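Local coordinates for protein female germline-specific tumor suppressor gld-1 (Caenorhabditis elegans, PDB 3K6T) that recognises the UACUCAU consensus in mRNAs, represses translation of targets such as glp-1, and homodimerises through its Qua1 domain, at the interface of chains A and B. Sequence-based numbering; all coordinates share one arbitrary frame. Chains: chain A/B, Female germline-specific tumor suppressor gld-1.

The interface of chains A and B. Residues chain A 13, 16, 20, 30, 33-34; chain B 27, 29-30, 33.
The carboxylate of A:Glu16 caps the start of helix 28-45 of the partner, each oxygen taking a different backbone amide. OE1 accepts from the N of B:Val30 at 2.8 Å, and OE2 accepts from the N of B:Asn29, also at 2.8 Å. Both oxygens use the syn lone pair, so the carboxylate forks onto two successive amides, which fix its rotation; the bonds are fairly straight, both near 155° at the hydrogen. The amide ND2 of B:Asn29 adds a weak third bond to OE2, its plane turned 21° from that of the carboxylate. Beyond CG the A:Glu16 chain is extended (chi2 -170°), which carries the acid from helix 7-20 across to chain B. The positive end of the helix dipole would probably stabilise its negative charge. Apolar groups flank this cap. CD2 of A:Leu13 rests on CB of B:Asn29 at 3.8 Å, while B:Phe27, just ahead of the capped helix, points CE1 at CG of A:Leu20, 3.8 Å away; the backbone O of A:Glu16 lies in the ring plane at its edge. Next to the cap, B:Val30 is wedged between the two helices of chain A: its CG2 meets CD2 of A:Leu34 at 3.8 Å, and its CG1 touches CG1 of its twin A:Val30 at 3.5 Å, the two valines crossing at about a right angle. CD1 of B:Leu33 looks toward the backbone O of A:Leu33 at 4.2 Å, a looser approach. Repeated with the chains exchanged, this polar clamp beside a hydrophobic core joins two helix-turn-helix protomers into the Qua1 homodimer of this STAR protein.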
# COMPACT_ATOMS: atom_id res chain seq x y z
N LEU A 13 8.06 5.23 4.16
CA LEU A 13 7.60 3.92 3.68
C LEU A 13 8.63 2.85 3.96
O LEU A 13 8.31 1.75 4.42
CB LEU A 13 7.32 3.97 2.17
CG LEU A 13 6.25 4.95 1.68
CD1 LEU A 13 6.27 4.96 0.16
CD2 LEU A 13 4.87 4.59 2.21
N GLU A 16 8.66 1.90 7.49
CA GLU A 16 7.51 1.05 7.81
C GLU A 16 7.75 -0.38 7.32
O GLU A 16 7.38 -1.34 7.99
CB GLU A 16 6.20 1.62 7.25
CG GLU A 16 5.75 2.89 7.97
CD GLU A 16 4.34 3.34 7.60
OE1 GLU A 16 3.54 2.51 7.12
OE2 GLU A 16 4.04 4.54 7.80
N LEU A 20 7.81 -3.91 9.44
CA LEU A 20 7.01 -5.07 9.06
C LEU A 20 7.78 -6.38 9.10
O LEU A 20 7.17 -7.44 9.22
CB LEU A 20 6.41 -4.88 7.66
CG LEU A 20 5.06 -4.19 7.54
CD1 LEU A 20 4.61 -4.15 6.07
CD2 LEU A 20 4.01 -4.89 8.40
N VAL A 30 -0.49 -6.36 2.92
CA VAL A 30 0.12 -5.11 3.32
C VAL A 30 1.53 -4.99 2.73
O VAL A 30 1.91 -3.94 2.20
CB VAL A 30 0.17 -4.96 4.86
CG1 VAL A 30 1.18 -3.91 5.25
CG2 VAL A 30 -1.21 -4.61 5.39
N LEU A 33 1.25 -4.21 -1.05
CA LEU A 33 0.77 -2.85 -1.27
C LEU A 33 1.88 -1.84 -0.99
O LEU A 33 2.06 -0.86 -1.71
CB LEU A 33 -0.45 -2.56 -0.39
CG LEU A 33 -1.70 -3.40 -0.71
CD1 LEU A 33 -2.80 -3.22 0.34
CD2 LEU A 33 -2.21 -3.07 -2.11
N LEU A 34 2.64 -2.10 0.07
CA LEU A 34 3.73 -1.23 0.48
C LEU A 34 4.88 -1.26 -0.52
O LEU A 34 5.41 -0.21 -0.87
CB LEU A 34 4.22 -1.61 1.89
CG LEU A 34 5.45 -0.87 2.42
CD1 LEU A 34 5.25 0.65 2.42
CD2 LEU A 34 5.81 -1.38 3.83
N PHE B 27 2.52 2.48 11.70
CA PHE B 27 2.26 2.03 10.34
C PHE B 27 1.27 2.94 9.65
O PHE B 27 0.42 2.48 8.88
CB PHE B 27 1.71 0.61 10.35
CG PHE B 27 2.71 -0.42 10.82
CD1 PHE B 27 3.79 -0.76 10.03
CD2 PHE B 27 2.55 -1.03 12.05
CE1 PHE B 27 4.70 -1.70 10.46
CE2 PHE B 27 3.47 -1.97 12.49
CZ PHE B 27 4.54 -2.31 11.69
N ASN B 29 1.34 5.16 7.22
CA ASN B 29 1.25 5.20 5.76
C ASN B 29 0.66 3.89 5.21
O ASN B 29 -0.20 3.89 4.33
CB ASN B 29 2.60 5.50 5.13
CG ASN B 29 3.00 6.95 5.30
OD1 ASN B 29 2.31 7.85 4.82
ND2 ASN B 29 4.11 7.19 5.99
N VAL B 30 1.15 2.78 5.75
CA VAL B 30 0.65 1.46 5.39
C VAL B 30 -0.86 1.36 5.62
O VAL B 30 -1.57 0.79 4.80
CB VAL B 30 1.40 0.36 6.17
CG1 VAL B 30 0.47 -0.74 6.59
CG2 VAL B 30 2.54 -0.19 5.33
N LEU B 33 -2.75 3.14 2.80
CA LEU B 33 -2.69 2.34 1.58
C LEU B 33 -3.66 1.16 1.64
O LEU B 33 -4.32 0.83 0.66
CB LEU B 33 -1.27 1.81 1.35
CG LEU B 33 -0.15 2.82 1.08
CD1 LEU B 33 1.21 2.12 1.09
CD2 LEU B 33 -0.36 3.55 -0.24